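Local coordinates for protein CRISPR-associated endonuclease Cas9 (Campylobacter jejuni subsp. jejuni serotype O:2, PDB 5X2H) that is an RNA-guided CRISPR endonuclease that cuts invading DNA, using a RuvC-like domain for the strand noncomplementary to its crRNA and an HNH domain for the complementary strand, at residues 462-465 and 466-469; 470-473 and 474-478; 494-497 and 498-501. All coordinates share one frame; numbering follows the deposited sequence.

Interaction 1 (462-465 and 466-469); sequences IKEY and RKVL. With nucleotides of chain B.
Arg466 starts against the backbone turn formed by Ile462 and Lys463 on helix 456-476 and ends on the phosphates of the guide RNA. The helix packs on the RNase H-like RuvC sheet with one side and meets the RNA with another. The CB of Arg466 lies 3.6 Å from both Ile462 O and Lys463 O, the carbonyls of the preceding turn. From there CG swings anti to the backbone N (chi1 166°) and the chain runs straight out to NE, Arg466 CD passing 4.1 Å from OP1 of G73 of chain B. NE is taken by the carbonyl of Leu441, which leaves the two terminal nitrogens to grip U74 of chain B. Arg466 NH1 reaches OP2 of U74 of chain B at 3.0 Å, almost straight at 174°, and NH2 its OP1 at 2.8 Å; the phosphorus sits in the guanidinium plane, beyond its edge. NH1 also makes a weak bond to OP1 of G73 of chain B. One turn earlier, Lys463 bends at chi2 and chi4 and sends NZ weakly to both OP1 and OP2 of G72 of chain B, each 3.4 Å away, so that three successive phosphates are bound from one helix face. Glu464 OE1 comes only within 4.3 Å of Lys467 NZ; the glutamate pairs instead with Arg36, and the lysine with another RNA phosphate. On the sheet side, Tyr465 and Leu469 lie side by side. The Tyr465 hydroxyl is hydrogen-bonded to Thr502, and its OH oxygen stands 3.7 Å from Leu469 CD2.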
loop_
_atom_site.group_PDB
_atom_site.type_symbol
_atom_site.label_atom_id
_atom_site.label_comp_id
_atom_site.label_asym_id
_atom_site.label_seq_id
_atom_site.Cartn_x
_atom_site.Cartn_y
_atom_site.Cartn_z
ATOM N N ILE A 462 11.046 -7.472 9.521
ATOM C CA ILE A 462 11.085 -7.565 10.975
ATOM C C ILE A 462 10.405 -8.844 11.444
ATOM O O ILE A 462 10.858 -9.493 12.395
ATOM C CB ILE A 462 10.443 -6.315 11.600
ATOM C CG1 ILE A 462 11.202 -5.063 11.161
ATOM C CG2 ILE A 462 10.414 -6.423 13.118
ATOM C CD1 ILE A 462 10.623 -3.777 11.706
ATOM N N LYS A 463 9.315 -9.230 10.780
ATOM C CA LYS A 463 8.616 -10.458 11.143
ATOM C C LYS A 463 9.526 -11.671 10.988
ATOM O O LYS A 463 9.638 -12.498 11.901
ATOM C CB LYS A 463 7.357 -10.603 10.287
ATOM C CG LYS A 463 6.754 -11.994 10.267
ATOM C CD LYS A 463 6.923 -12.633 8.899
ATOM C CE LYS A 463 5.898 -13.727 8.665
ATOM N NZ LYS A 463 5.113 -13.456 7.431
ATOM N N GLU A 464 10.197 -11.783 9.840
ATOM C CA GLU A 464 11.096 -12.910 9.617
ATOM C C GLU A 464 12.304 -12.858 10.541
ATOM O O GLU A 464 12.848 -13.907 10.904
ATOM C CB GLU A 464 11.544 -12.946 8.155
ATOM C CG GLU A 464 10.441 -13.328 7.179
ATOM C CD GLU A 464 9.978 -14.766 7.348
ATOM O OE1 GLU A 464 8.778 -15.036 7.125
ATOM O OE2 GLU A 464 10.810 -15.628 7.708
ATOM N N TYR A 465 12.742 -11.658 10.930
ATOM C CA TYR A 465 13.798 -11.565 11.931
ATOM C C TYR A 465 13.336 -12.132 13.265
ATOM O O TYR A 465 14.071 -12.886 13.912
ATOM C CB TYR A 465 14.251 -10.113 12.092
ATOM C CG TYR A 465 15.010 -9.850 13.374
ATOM C CD1 TYR A 465 16.323 -10.282 13.533
ATOM C CD2 TYR A 465 14.415 -9.164 14.427
ATOM C CE1 TYR A 465 17.019 -10.044 14.707
ATOM C CE2 TYR A 465 15.102 -8.921 15.605
ATOM C CZ TYR A 465 16.404 -9.360 15.739
ATOM O OH TYR A 465 17.089 -9.116 16.910
ATOM N N ARG A 466 12.115 -11.791 13.684
ATOM C CA ARG A 466 11.599 -12.297 14.951
ATOM C C ARG A 466 11.432 -13.811 14.916
ATOM O O ARG A 466 11.791 -14.503 15.876
ATOM C CB ARG A 466 10.270 -11.620 15.286
ATOM C CG ARG A 466 9.496 -12.321 16.388
ATOM C CD ARG A 466 8.235 -11.569 16.765
ATOM N NE ARG A 466 7.513 -12.250 17.836
ATOM C CZ ARG A 466 6.542 -13.135 17.634
ATOM N NH1 ARG A 466 6.170 -13.442 16.398
ATOM N NH2 ARG A 466 5.941 -13.711 18.666
ATOM N N LYS A 467 10.894 -14.340 13.816
ATOM C CA LYS A 467 10.666 -15.778 13.718
ATOM C C LYS A 467 11.975 -16.551 13.802
ATOM O O LYS A 467 12.066 -17.553 14.520
ATOM C CB LYS A 467 9.928 -16.102 12.420
ATOM C CG LYS A 467 9.735 -17.590 12.171
ATOM C CD LYS A 467 8.965 -17.848 10.882
ATOM C CE LYS A 467 7.570 -17.251 10.944
ATOM N NZ LYS A 467 6.737 -17.679 9.792
ATOM N N VAL A 468 13.003 -16.092 13.087
ATOM C CA VAL A 468 14.291 -16.780 13.111
ATOM C C VAL A 468 14.942 -16.652 14.482
ATOM O O VAL A 468 15.492 -17.624 15.014
ATOM C CB VAL A 468 15.203 -16.241 11.994
ATOM C CG1 VAL A 468 16.606 -16.818 12.125
ATOM C CG2 VAL A 468 14.623 -16.576 10.632
ATOM N N LEU A 469 14.890 -15.458 15.077
ATOM C CA LEU A 469 15.495 -15.254 16.391
ATOM C C LEU A 469 14.816 -16.116 17.449
ATOM O O LEU A 469 15.486 -16.790 18.241
ATOM C CB LEU A 469 15.429 -13.776 16.780
ATOM C CG LEU A 469 15.758 -13.441 18.242
ATOM C CD1 LEU A 469 17.198 -13.804 18.588
ATOM C CD2 LEU A 469 15.486 -11.976 18.538
ATOM P P U B 74 3.259 -15.602 17.333
ATOM O OP1 U B 74 3.925 -15.670 18.659
ATOM O OP2 U B 74 4.093 -15.540 16.108
ATOM O "O5'" U B 74 2.273 -16.847 17.194
ATOM C "C5'" U B 74 1.307 -17.134 18.194
ATOM C "C4'" U B 74 0.265 -18.108 17.699
ATOM O "O4'" U B 74 -0.392 -17.573 16.523
ATOM C "C3'" U B 74 0.779 -19.469 17.252
ATOM O "O3'" U B 74 0.973 -20.357 18.341
ATOM C "C2'" U B 74 -0.301 -19.941 16.282
ATOM O "O2'" U B 74 -1.389 -20.525 16.984
ATOM C "C1'" U B 74 -0.774 -18.624 15.661
ATOM N N1 U B 74 -0.205 -18.384 14.315
ATOM C C2 U B 74 -0.838 -18.984 13.243
ATOM O O2 U B 74 -1.820 -19.693 13.371
ATOM N N3 U B 74 -0.280 -18.729 12.015
ATOM C C4 U B 74 0.825 -17.945 11.755
ATOM O O4 U B 74 1.213 -17.808 10.592
ATOM C C5 U B 74 1.422 -17.356 12.916
ATOM C C6 U B 74 0.901 -17.589 14.124
ATOM P P G B 72 3.695 -9.923 7.424
ATOM O OP1 G B 72 5.170 -10.068 7.493
ATOM O OP2 G B 72 2.888 -10.941 6.713
ATOM O "O5'" G B 72 3.114 -9.831 8.909
ATOM C "C5'" G B 72 3.571 -8.844 9.820
ATOM C "C4'" G B 72 2.695 -8.768 11.049
ATOM O "O4'" G B 72 1.325 -8.470 10.666
ATOM C "C3'" G B 72 2.569 -10.042 11.868
ATOM O "O3'" G B 72 3.677 -10.281 12.713
ATOM C "C2'" G B 72 1.267 -9.814 12.620
ATOM O "O2'" G B 72 1.460 -8.902 13.691
ATOM C "C1'" G B 72 0.428 -9.122 11.545
ATOM N N9 G B 72 -0.359 -10.103 10.775
ATOM C C8 G B 72 -0.210 -10.444 9.451
ATOM N N7 G B 72 -1.056 -11.360 9.065
ATOM C C5 G B 72 -1.802 -11.648 10.198
ATOM C C6 G B 72 -2.869 -12.565 10.396
ATOM O O6 G B 72 -3.391 -13.333 9.580
ATOM N N1 G B 72 -3.336 -12.534 11.707
ATOM C C2 G B 72 -2.847 -11.725 12.703
ATOM N N2 G B 72 -3.432 -11.844 13.905
ATOM N N3 G B 72 -1.853 -10.868 12.532
ATOM C C4 G B 72 -1.383 -10.880 11.265
ATOM P P G B 73 4.118 -11.790 13.050
ATOM O OP1 G B 73 5.367 -11.727 13.848
ATOM O OP2 G B 73 4.075 -12.579 11.793
ATOM O "O5'" G B 73 2.947 -12.343 13.978
ATOM C "C5'" G B 73 2.757 -11.849 15.294
ATOM C "C4'" G B 73 1.534 -12.455 15.936
ATOM O "O4'" G B 73 0.386 -12.261 15.072
ATOM C "C3'" G B 73 1.570 -13.959 16.168
ATOM O "O3'" G B 73 2.283 -14.322 17.339
ATOM C "C2'" G B 73 0.091 -14.320 16.223
ATOM O "O2'" G B 73 -0.455 -14.003 17.493
ATOM C "C1'" G B 73 -0.498 -13.356 15.192
ATOM N N9 G B 73 -0.656 -13.988 13.868
ATOM C C8 G B 73 0.116 -13.786 12.750
ATOM N N7 G B 73 -0.278 -14.494 11.729
ATOM C C5 G B 73 -1.371 -15.209 12.201
ATOM C C6 G B 73 -2.215 -16.147 11.549
ATOM O O6 G B 73 -2.159 -16.547 10.381
ATOM N N1 G B 73 -3.206 -16.629 12.399
ATOM C C2 G B 73 -3.366 -16.257 13.711
ATOM N N2 G B 73 -4.380 -16.830 14.377
ATOM N N3 G B 73 -2.586 -15.387 14.328
ATOM C C4 G B 73 -1.618 -14.905 13.520
#

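Interaction 2 (470-473 and 474-478); sequences NALL and KKYGK
The C-terminal end of helix 456-476 is a turn that breaks at a glycine, where Leu473 meets Gly477 and Leu472 meets Tyr476. Gly477 is the first residue to leave helical geometry; its positive phi (87°) turns the chain out of the helix while its N still donates to Leu473 O at 2.8 Å. That bond is bent, and the donor stands above the carbonyl plane. Beside it, Leu473 CD2 lies 3.8 Å from Gly477 O, a methyl set against the carbonyl of the departing chain. One residue earlier, Leu472 O receives two donors. Tyr476 N reaches Leu472 O at 2.9 Å, whereas Lys475 N makes only a weak bond to Leu472 O at 3.1 Å and divides itself with a second weak bond, to Ala471 O. This sharing shows the hydrogen bonding losing regularity as the helix ends.

The side chains join here too. Leu472 and Tyr476 both place CG anti to the carbonyl carbon (chi1 -70° and -56°), and their side chains then cross at a slant. Leu472 CD2 comes to the edge of the Tyr476 ring, in its plane, 3.9 Å from CE2, a methyl-to-ring-edge contact that joins side chains four residues apart. One face of the Tyr476 ring carries Lys475 CG, 3.9 Å above the plane and displaced toward the rim. Leu472 itself turns to Leu11 and Phe13 of strand 10-15. The polar ends leave the helix: Tyr476 OH bonds to Asp32, and Lys475 NZ forms a salt bridge with Glu821. The bent last bond and the two weak bonds of Lys475 N suggest that these outside partners may hold the end of the helix as much as regular backbone hydrogen bonding does.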
loop_
_atom_site.group_PDB
_atom_site.type_symbol
_atom_site.label_atom_id
_atom_site.label_comp_id
_atom_site.label_asym_id
_atom_site.label_seq_id
_atom_site.Cartn_x
_atom_site.Cartn_y
_atom_site.Cartn_z
ATOM N N ASN A 470 13.481 -16.109 17.478
ATOM C CA ASN A 470 12.767 -16.888 18.485
ATOM C C ASN A 470 12.968 -18.386 18.290
ATOM O O ASN A 470 12.992 -19.138 19.272
ATOM C CB ASN A 470 11.279 -16.533 18.470
ATOM C CG ASN A 470 11.001 -15.176 19.094
ATOM O OD1 ASN A 470 11.847 -14.625 19.797
ATOM N ND2 ASN A 470 9.814 -14.634 18.844
ATOM N N ALA A 471 13.118 -18.837 17.041
ATOM C CA ALA A 471 13.431 -20.243 16.803
ATOM C C ALA A 471 14.800 -20.603 17.361
ATOM O O ALA A 471 14.981 -21.686 17.930
ATOM C CB ALA A 471 13.361 -20.556 15.309
ATOM N N LEU A 472 15.780 -19.708 17.206
ATOM C CA LEU A 472 17.098 -19.943 17.788
ATOM C C LEU A 472 17.035 -19.939 19.309
ATOM O O LEU A 472 17.690 -20.757 19.966
ATOM C CB LEU A 472 18.087 -18.890 17.290
ATOM C CG LEU A 472 18.494 -18.995 15.820
ATOM C CD1 LEU A 472 19.222 -17.737 15.366
ATOM C CD2 LEU A 472 19.360 -20.226 15.601
ATOM N N LEU A 473 16.251 -19.024 19.884
ATOM C CA LEU A 473 16.112 -18.974 21.335
ATOM C C LEU A 473 15.491 -20.258 21.871
ATOM O O LEU A 473 15.893 -20.758 22.927
ATOM C CB LEU A 473 15.277 -17.758 21.739
ATOM C CG LEU A 473 15.897 -16.385 21.468
ATOM C CD1 LEU A 473 14.907 -15.272 21.788
ATOM C CD2 LEU A 473 17.180 -16.209 22.266
ATOM N N LYS A 474 14.511 -20.812 21.151
ATOM C CA LYS A 474 13.906 -22.064 21.584
ATOM C C LYS A 474 14.883 -23.227 21.465
ATOM O O LYS A 474 14.823 -24.170 22.263
ATOM C CB LYS A 474 12.641 -22.354 20.772
ATOM C CG LYS A 474 11.719 -23.377 21.421
ATOM C CD LYS A 474 11.299 -24.470 20.447
ATOM C CE LYS A 474 10.308 -23.959 19.414
ATOM N NZ LYS A 474 8.991 -23.610 20.017
ATOM N N LYS A 475 15.795 -23.175 20.490
ATOM C CA LYS A 475 16.687 -24.304 20.245
ATOM C C LYS A 475 17.884 -24.303 21.191
ATOM O O LYS A 475 18.315 -25.369 21.646
ATOM C CB LYS A 475 17.157 -24.291 18.789
ATOM C CG LYS A 475 17.851 -25.569 18.328
ATOM C CD LYS A 475 18.337 -25.436 16.886
ATOM C CE LYS A 475 19.048 -26.691 16.389
ATOM N NZ LYS A 475 18.102 -27.741 15.920
ATOM N N TYR A 476 18.433 -23.126 21.507
ATOM C CA TYR A 476 19.666 -23.039 22.277
ATOM C C TYR A 476 19.546 -22.273 23.589
ATOM O O TYR A 476 20.500 -22.292 24.375
ATOM C CB TYR A 476 20.779 -22.392 21.437
ATOM C CG TYR A 476 21.056 -23.093 20.128
ATOM C CD1 TYR A 476 21.764 -24.288 20.091
ATOM C CD2 TYR A 476 20.620 -22.554 18.924
ATOM C CE1 TYR A 476 22.022 -24.930 18.893
ATOM C CE2 TYR A 476 20.875 -23.188 17.722
ATOM C CZ TYR A 476 21.576 -24.375 17.713
ATOM O OH TYR A 476 21.829 -25.007 16.517
ATOM N N GLY A 477 18.430 -21.603 23.850
ATOM C CA GLY A 477 18.280 -20.858 25.086
ATOM C C GLY A 477 18.816 -19.444 24.993
ATOM O O GLY A 477 19.198 -18.950 23.929
ATOM N N LYS A 478 18.851 -18.786 26.153
ATOM C CA LYS A 478 19.236 -17.381 26.218
ATOM C C LYS A 478 20.668 -17.175 25.733
ATOM O O LYS A 478 21.513 -18.071 25.801
ATOM C CB LYS A 478 19.096 -16.850 27.646
ATOM C CG LYS A 478 17.668 -16.655 28.127
ATOM C CD LYS A 478 17.658 -16.012 29.508
ATOM C CE LYS A 478 16.253 -15.908 30.076
ATOM N NZ LYS A 478 15.368 -15.050 29.244
#

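Interaction 3 (494-497 and 498-501); sequences IARL and VLNY. With nucleotides of chain B.
Arg496, Leu497 and Val498 carry most of this contact on helix 493-505, each in a different way. Arg496 reaches outward beside Leu499 and across Asn500. Its chain folds at chi2 and chi3 (54° and 57°), bringing Arg496 CD within 3.4 Å of Asn500 ND2 and Arg496 NH2 within 3.4 Å of Leu499 CD2, so the arginine lies along the next turn. The Arg496 guanidinium then rests on the sugar side of G1 of chain B, with C5' 3.4 Å above the plane and over its centre. This is a van der Waals contact with the carbons C5' and C4'.

Asn500 shares the RNA side. Its amide plane is turned 45° from the guanidinium, and Asn500 ND2 makes a weak bond to OP1 of G2 of chain B at 3.3 Å. ND2 also lies near Arg496 O, but the angle is too poor for a hydrogen bond; that carbonyl is bound by Asn500 N, while OD1 is held by Lys503. On the opposite flank, Val498 sets CG2 beside its own backbone N, 3.2 Å from Ile494 O and 4.5 Å from Ile494 CG2. Leu497 contributes chiefly through its backbone: its O accepts Tyr501 N at 2.9 Å, with Tyr501 CB also close by, while its side chain packs on Val453. The Tyr501 hydroxyl is hydrogen-bonded to the carbonyl of Pro442.

Leu499 touches Val530 and Ala532 of strand 530-532, the parallel neighbour of strand 481-485. In this construct an engineered Gly/Ser linker leads into the helix in place of the excised HNH region. The order of strand 481-485, helix 493-505 and strand 530-532 remains that of a beta-alpha-beta crossover in the RNase H-like RuvC domain.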
loop_
_atom_site.group_PDB
_atom_site.type_symbol
_atom_site.label_atom_id
_atom_site.label_comp_id
_atom_site.label_asym_id
_atom_site.label_seq_id
_atom_site.Cartn_x
_atom_site.Cartn_y
_atom_site.Cartn_z
ATOM N N ILE A 494 16.552 0.924 9.347
ATOM C CA ILE A 494 15.898 -0.332 9.699
ATOM C C ILE A 494 16.762 -1.137 10.663
ATOM O O ILE A 494 16.240 -1.857 11.523
ATOM C CB ILE A 494 15.565 -1.131 8.426
ATOM C CG1 ILE A 494 14.754 -0.267 7.458
ATOM C CG2 ILE A 494 14.799 -2.401 8.769
ATOM C CD1 ILE A 494 14.340 -0.988 6.189
ATOM N N ALA A 495 18.089 -1.026 10.547
ATOM C CA ALA A 495 18.965 -1.683 11.510
ATOM C C ALA A 495 18.835 -1.047 12.885
ATOM O O ALA A 495 18.727 -1.751 13.896
ATOM C CB ALA A 495 20.416 -1.627 11.033
ATOM N N ARG A 496 18.843 0.288 12.942
ATOM C CA ARG A 496 18.649 0.980 14.210
ATOM C C ARG A 496 17.281 0.671 14.804
ATOM O O ARG A 496 17.132 0.631 16.032
ATOM C CB ARG A 496 18.830 2.485 14.006
ATOM C CG ARG A 496 18.676 3.320 15.263
ATOM C CD ARG A 496 19.591 2.838 16.378
ATOM N NE ARG A 496 20.997 2.833 15.986
ATOM C CZ ARG A 496 22.003 2.615 16.827
ATOM N NH1 ARG A 496 23.255 2.627 16.388
ATOM N NH2 ARG A 496 21.758 2.394 18.111
ATOM N N LEU A 497 16.281 0.430 13.954
ATOM C CA LEU A 497 14.953 0.076 14.442
ATOM C C LEU A 497 14.944 -1.325 15.039
ATOM O O LEU A 497 14.430 -1.536 16.144
ATOM C CB LEU A 497 13.936 0.181 13.306
ATOM C CG LEU A 497 12.477 -0.092 13.676
ATOM C CD1 LEU A 497 11.985 0.922 14.702
ATOM C CD2 LEU A 497 11.617 -0.053 12.435
ATOM N N VAL A 498 15.500 -2.297 14.315
ATOM C CA VAL A 498 15.555 -3.666 14.820
ATOM C C VAL A 498 16.374 -3.728 16.104
ATOM O O VAL A 498 16.047 -4.476 17.033
ATOM C CB VAL A 498 16.118 -4.608 13.739
ATOM C CG1 VAL A 498 16.399 -5.982 14.317
ATOM C CG2 VAL A 498 15.143 -4.715 12.573
ATOM N N LEU A 499 17.439 -2.928 16.182
ATOM C CA LEU A 499 18.290 -2.929 17.366
ATOM C C LEU A 499 17.547 -2.382 18.581
ATOM O O LEU A 499 17.559 -2.998 19.654
ATOM C CB LEU A 499 19.559 -2.122 17.091
ATOM C CG LEU A 499 20.573 -1.961 18.227
ATOM C CD1 LEU A 499 21.989 -2.149 17.703
ATOM C CD2 LEU A 499 20.430 -0.599 18.894
ATOM N N ASN A 500 16.899 -1.221 18.435
ATOM C CA ASN A 500 16.148 -0.648 19.550
ATOM C C ASN A 500 14.980 -1.542 19.944
ATOM O O ASN A 500 14.654 -1.667 21.130
ATOM C CB ASN A 500 15.644 0.749 19.185
ATOM C CG ASN A 500 16.764 1.756 19.045
ATOM O OD1 ASN A 500 17.711 1.766 19.832
ATOM N ND2 ASN A 500 16.661 2.617 18.040
ATOM N N TYR A 501 14.339 -2.170 18.958
ATOM C CA TYR A 501 13.239 -3.088 19.228
ATOM C C TYR A 501 13.722 -4.335 19.963
ATOM O O TYR A 501 12.981 -4.902 20.773
ATOM C CB TYR A 501 12.548 -3.418 17.902
ATOM C CG TYR A 501 11.725 -4.688 17.806
ATOM C CD1 TYR A 501 10.765 -5.013 18.758
ATOM C CD2 TYR A 501 11.864 -5.527 16.707
ATOM C CE1 TYR A 501 10.004 -6.169 18.639
ATOM C CE2 TYR A 501 11.110 -6.673 16.577
ATOM C CZ TYR A 501 10.181 -6.991 17.540
ATOM O OH TYR A 501 9.438 -8.141 17.395
ATOM P P G B 1 23.287 8.012 15.378
ATOM O OP1 G B 1 24.495 7.222 15.028
ATOM O OP2 G B 1 22.161 8.110 14.413
ATOM O "O5'" G B 1 22.711 7.444 16.750
ATOM C "C5'" G B 1 22.698 6.049 17.016
ATOM C "C4'" G B 1 22.296 5.768 18.442
ATOM O "O4'" G B 1 23.341 6.221 19.342
ATOM C "C3'" G B 1 21.047 6.488 18.930
ATOM O "O3'" G B 1 19.845 5.846 18.546
ATOM C "C2'" G B 1 21.260 6.531 20.436
ATOM O "O2'" G B 1 20.968 5.268 21.014
ATOM C "C1'" G B 1 22.768 6.763 20.514
ATOM N N9 G B 1 23.095 8.201 20.561
ATOM C C8 G B 1 23.752 8.919 19.590
ATOM N N7 G B 1 23.906 10.177 19.897
ATOM C C5 G B 1 23.313 10.301 21.146
ATOM C C6 G B 1 23.170 11.437 21.984
ATOM O O6 G B 1 23.553 12.596 21.782
ATOM N N1 G B 1 22.505 11.125 23.164
ATOM C C2 G B 1 22.036 9.881 23.497
ATOM N N2 G B 1 21.420 9.782 24.683
ATOM N N3 G B 1 22.163 8.811 22.727
ATOM C C4 G B 1 22.807 9.091 21.573
ATOM P P G B 2 18.534 6.718 18.217
ATOM O OP1 G B 2 17.431 5.773 17.908
ATOM O OP2 G B 2 18.906 7.766 17.233
ATOM O "O5'" G B 2 18.195 7.448 19.594
ATOM C "C5'" G B 2 17.722 6.710 20.710
ATOM C "C4'" G B 2 17.418 7.599 21.893
ATOM O "O4'" G B 2 18.629 8.233 22.380
ATOM C "C3'" G B 2 16.479 8.768 21.646
ATOM O "O3'" G B 2 15.117 8.393 21.577
ATOM C "C2'" G B 2 16.798 9.683 22.819
ATOM O "O2'" G B 2 16.193 9.202 24.010
ATOM C "C1'" G B 2 18.312 9.497 22.934
ATOM N N9 G B 2 19.029 10.551 22.196
ATOM C C8 G B 2 19.674 10.469 20.986
ATOM N N7 G B 2 20.192 11.608 20.610
ATOM C C5 G B 2 19.859 12.497 21.627
ATOM C C6 G B 2 20.142 13.879 21.786
ATOM O O6 G B 2 20.768 14.632 21.031
ATOM N N1 G B 2 19.613 14.382 22.973
ATOM C C2 G B 2 18.904 13.652 23.894
ATOM N N2 G B 2 18.475 14.315 24.978
ATOM N N3 G B 2 18.634 12.365 23.758
ATOM C C4 G B 2 19.138 11.858 22.611
#

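How the interactions relate
All three are local contacts between successive turns of a helix in the RuvC domain, yet they differ with their surroundings. Interactions 1 and 2 follow one another on helix 456-476, whereas interaction 3 belongs to helix 493-505. Interactions 1 and 3 are largely buried and pack directly together: Tyr465 CE2 lies 3.5 Å from Val498 CG1, and Ile462 CG2 lies 3.5 Å from Tyr501 CE2. Both reach guide RNA, interaction 1 through charged phosphate bonds and interaction 3 through a guanidinium lying over sugar carbons and a weak amide bond. Interaction 2, partly exposed, marks the end of its helix and is tied by side-chain bonds to other parts of the protein.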